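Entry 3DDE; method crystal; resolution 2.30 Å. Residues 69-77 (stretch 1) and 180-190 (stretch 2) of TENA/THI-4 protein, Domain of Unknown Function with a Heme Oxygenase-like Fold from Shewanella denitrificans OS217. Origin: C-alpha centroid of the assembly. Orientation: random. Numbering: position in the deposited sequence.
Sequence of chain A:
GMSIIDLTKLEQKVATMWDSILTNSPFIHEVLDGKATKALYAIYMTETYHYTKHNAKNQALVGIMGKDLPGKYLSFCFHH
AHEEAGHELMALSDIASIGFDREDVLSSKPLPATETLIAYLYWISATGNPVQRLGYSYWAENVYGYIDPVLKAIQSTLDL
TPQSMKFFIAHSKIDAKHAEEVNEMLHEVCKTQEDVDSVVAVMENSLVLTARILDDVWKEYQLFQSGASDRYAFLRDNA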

# COMPACT_ATOMS: atom_id res chain seq x y z
N LEU A 69 4.02 17.47 -1.77
CA LEU A 69 5.44 17.65 -1.57
C LEU A 69 5.91 18.79 -2.47
O LEU A 69 5.38 18.97 -3.58
CB LEU A 69 6.23 16.40 -1.97
CG LEU A 69 5.96 15.09 -1.25
CD1 LEU A 69 6.79 14.01 -1.91
CD2 LEU A 69 6.27 15.20 0.23
N PRO A 70 6.90 19.58 -2.01
CA PRO A 70 7.43 20.58 -2.91
C PRO A 70 7.89 19.91 -4.20
O PRO A 70 8.35 18.77 -4.16
CB PRO A 70 8.63 21.15 -2.15
CG PRO A 70 8.37 20.85 -0.72
CD PRO A 70 7.56 19.60 -0.69
N GLY A 71 7.75 20.60 -5.33
CA GLY A 71 8.13 20.04 -6.63
C GLY A 71 9.51 19.43 -6.68
O GLY A 71 9.72 18.34 -7.23
N LYS A 72 10.47 20.15 -6.09
CA LYS A 72 11.86 19.72 -6.07
C LYS A 72 12.04 18.43 -5.27
O LYS A 72 12.88 17.59 -5.62
CB LYS A 72 12.75 20.82 -5.50
CG LYS A 72 12.74 22.10 -6.28
N TYR A 73 11.25 18.27 -4.21
CA TYR A 73 11.33 17.07 -3.37
C TYR A 73 10.76 15.83 -4.08
O TYR A 73 11.34 14.77 -3.97
CB TYR A 73 10.69 17.30 -1.99
CG TYR A 73 10.95 16.20 -0.98
CD1 TYR A 73 12.19 15.59 -0.89
CD2 TYR A 73 9.97 15.83 -0.07
CE1 TYR A 73 12.44 14.60 0.03
CE2 TYR A 73 10.22 14.84 0.86
CZ TYR A 73 11.45 14.23 0.90
OH TYR A 73 11.71 13.23 1.82
N LEU A 74 9.66 15.97 -4.82
CA LEU A 74 9.12 14.82 -5.56
C LEU A 74 10.14 14.37 -6.61
O LEU A 74 10.39 13.18 -6.75
CB LEU A 74 7.79 15.17 -6.25
CG LEU A 74 7.13 14.09 -7.12
CD1 LEU A 74 6.55 12.95 -6.25
CD2 LEU A 74 6.05 14.72 -7.97
N SER A 75 10.73 15.33 -7.35
CA SER A 75 11.76 14.99 -8.34
C SER A 75 12.93 14.29 -7.67
O SER A 75 13.45 13.29 -8.18
CB SER A 75 12.29 16.21 -9.08
OG SER A 75 11.37 16.66 -10.04
N PHE A 76 13.36 14.83 -6.54
CA PHE A 76 14.46 14.27 -5.76
C PHE A 76 14.23 12.79 -5.43
O PHE A 76 15.14 11.96 -5.60
CB PHE A 76 14.67 15.09 -4.46
CG PHE A 76 15.66 14.48 -3.50
CD1 PHE A 76 15.27 13.46 -2.64
CD2 PHE A 76 16.98 14.93 -3.45
CE1 PHE A 76 16.17 12.88 -1.76
CE2 PHE A 76 17.89 14.36 -2.58
CZ PHE A 76 17.49 13.33 -1.73
N CYS A 77 13.03 12.46 -4.95
CA CYS A 77 12.70 11.08 -4.59
C CYS A 77 12.85 10.10 -5.74
O CYS A 77 13.43 9.03 -5.58
CB CYS A 77 11.29 10.97 -4.04
SG CYS A 77 11.11 11.76 -2.45
N GLU A 180 25.95 16.37 -0.68
CA GLU A 180 25.63 17.78 -0.91
C GLU A 180 24.16 17.95 -1.30
O GLU A 180 23.49 18.88 -0.85
CB GLU A 180 26.54 18.38 -1.99
N GLU A 181 23.66 17.02 -2.12
CA GLU A 181 22.28 17.04 -2.60
C GLU A 181 21.29 16.83 -1.45
O GLU A 181 20.25 17.49 -1.41
CB GLU A 181 22.09 15.99 -3.71
CG GLU A 181 22.91 16.26 -4.98
CD GLU A 181 22.74 15.20 -6.08
OE1 GLU A 181 22.24 14.09 -5.81
OE2 GLU A 181 23.12 15.49 -7.24
N VAL A 182 21.60 15.93 -0.52
CA VAL A 182 20.76 15.68 0.65
C VAL A 182 20.70 16.92 1.54
O VAL A 182 19.62 17.34 1.97
CB VAL A 182 21.28 14.49 1.50
CG1 VAL A 182 20.51 14.39 2.80
CG2 VAL A 182 21.18 13.17 0.72
N ASN A 183 21.86 17.51 1.81
CA ASN A 183 21.93 18.72 2.63
C ASN A 183 21.15 19.89 2.04
O ASN A 183 20.43 20.58 2.76
CB ASN A 183 23.39 19.13 2.88
CG ASN A 183 24.15 18.15 3.77
OD1 ASN A 183 23.63 17.09 4.17
ND2 ASN A 183 25.39 18.50 4.08
N GLU A 184 21.28 20.11 0.72
CA GLU A 184 20.51 21.15 0.05
C GLU A 184 19.00 20.85 0.17
O GLU A 184 18.21 21.75 0.47
CB GLU A 184 20.92 21.29 -1.42
N MSE A 185 18.61 19.59 -0.04
CA MSE A 185 17.19 19.19 0.05
C MSE A 185 16.65 19.37 1.47
O MSE A 185 15.51 19.84 1.64
CB MSE A 185 17.01 17.74 -0.43
CG MSE A 185 15.56 17.30 -0.70
SE MSE A 185 14.57 18.47 -1.94
CE MSE A 185 15.91 18.67 -3.30
N LEU A 186 17.44 19.01 2.48
CA LEU A 186 17.07 19.23 3.88
C LEU A 186 16.75 20.70 4.17
O LEU A 186 15.73 21.00 4.79
CB LEU A 186 18.17 18.74 4.84
CG LEU A 186 18.29 17.23 5.08
CD1 LEU A 186 19.63 16.88 5.68
CD2 LEU A 186 17.15 16.75 5.97
N HIS A 187 17.62 21.62 3.71
CA HIS A 187 17.39 23.06 3.89
C HIS A 187 16.12 23.53 3.16
O HIS A 187 15.43 24.44 3.62
CB HIS A 187 18.58 23.90 3.40
CG HIS A 187 19.82 23.78 4.25
ND1 HIS A 187 19.79 23.89 5.62
CD2 HIS A 187 21.12 23.70 3.90
CE1 HIS A 187 21.03 23.81 6.09
NE2 HIS A 187 21.86 23.69 5.07
N GLU A 188 15.82 22.90 2.02
CA GLU A 188 14.64 23.26 1.21
C GLU A 188 13.31 22.78 1.79
O GLU A 188 12.33 23.53 1.79
CB GLU A 188 14.82 22.72 -0.23
CG GLU A 188 13.56 22.60 -1.11
CD GLU A 188 12.87 23.93 -1.43
OE1 GLU A 188 13.48 25.01 -1.24
OE2 GLU A 188 11.71 23.87 -1.90
N VAL A 189 13.26 21.55 2.28
CA VAL A 189 12.00 20.98 2.76
C VAL A 189 11.69 21.17 4.26
O VAL A 189 10.54 21.01 4.66
CB VAL A 189 11.87 19.47 2.38
CG1 VAL A 189 11.96 19.31 0.87
CG2 VAL A 189 12.93 18.62 3.08
N CYS A 190 12.68 21.50 5.08
CA CYS A 190 12.44 21.73 6.51
C CYS A 190 11.97 23.17 6.78
O CYS A 190 12.76 24.11 6.77
CB CYS A 190 13.69 21.42 7.34
SG CYS A 190 14.12 19.68 7.38

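Two helices from distant parts of one chain pack here side by side. The helix of residues 71-77 and the helix of residues 180-189 run in roughly opposite directions, with 146° between their N-to-C axes and a closest approach of 10.4 Å. That spacing leaves room for side chains between the backbones. The antiparallel sense sets the register: Pro70, at the start of stretch 1, lies near Val189 (CA to CA 7.3 Å), and one turn later Tyr73 lies near Met185 (CA to CA 7.1 Å). No hydrogen bond joins the two stretches among the modelled atoms. Within each helix the usual i to i+4 bonds form, as in Phe76 N to Lys72 O and Met185 N to Glu181 O; between the helices the contact is mainly apolar packing.

Leu69 makes no contact with stretch 2. Pro70 occupies the N-cap position, where its carbonyl O accepts a hydrogen bond from Leu74 N at 3.2 Å. Proline suits the beginning of a helix because its lack of an amide hydrogen costs nothing there, and its compact ring offers an apolar surface to the partner: Pro70 CG lies 4.2 Å from Val189 CG1. Its CB also lies 4.1 Å from Glu188 OE2, a contact between carbon and oxygen.

Gly71 stands clear of the other helix. Lys72, by contrast, directs its CA-to-CB bond toward it, and the terminal methyl of Met185, a selenomethionine, approaches both its backbone and its side chain: CE is 4.0 Å from Lys72 O and 4.4 Å from Lys72 CB. The lysine is modelled only as far as CG, so the position of its amine is unknown.

Tyr73 is buried and reaches two residues one helical turn apart. Its CB meets Val189 CG1 at 3.7 Å, while CD1 of its ring meets Met185 CG at 3.8 Å. Tyrosine combines a broad hydrocarbon surface for this packing with a polar end, and its OH is hydrogen-bonded elsewhere in the structure. Val189 adds a short, branched apolar side chain, whose CG1 touches both Pro70 and Tyr73.

Leu74 points away from stretch 2 and Ser75 sideways, so the next contact comes from Phe76, one turn beyond Tyr73. Its chi1 is t, and Phe76 has 72 Å² covered by the other stretch, the largest share in stretch 1. Met185 CG sits over one face, 4.0 Å from the ring centroid and 16° off the normal, a CH-pi contact in which a polarized C-H group meets the aromatic electrons. The selenium, SE, lies 5.0 Å from the centroids of both the Tyr73 and Phe76 rings, at oblique angles. Flexible and polarizable, a selenomethionine side chain can follow the contours of two rings at once; Met185 buries 82 Å², the most of any residue here. At the edge of the Phe76 ring, CZ approaches Val182 CG2 at 4.4 Å, near the ring plane. Cys77 ends the stretch without touching the other helix.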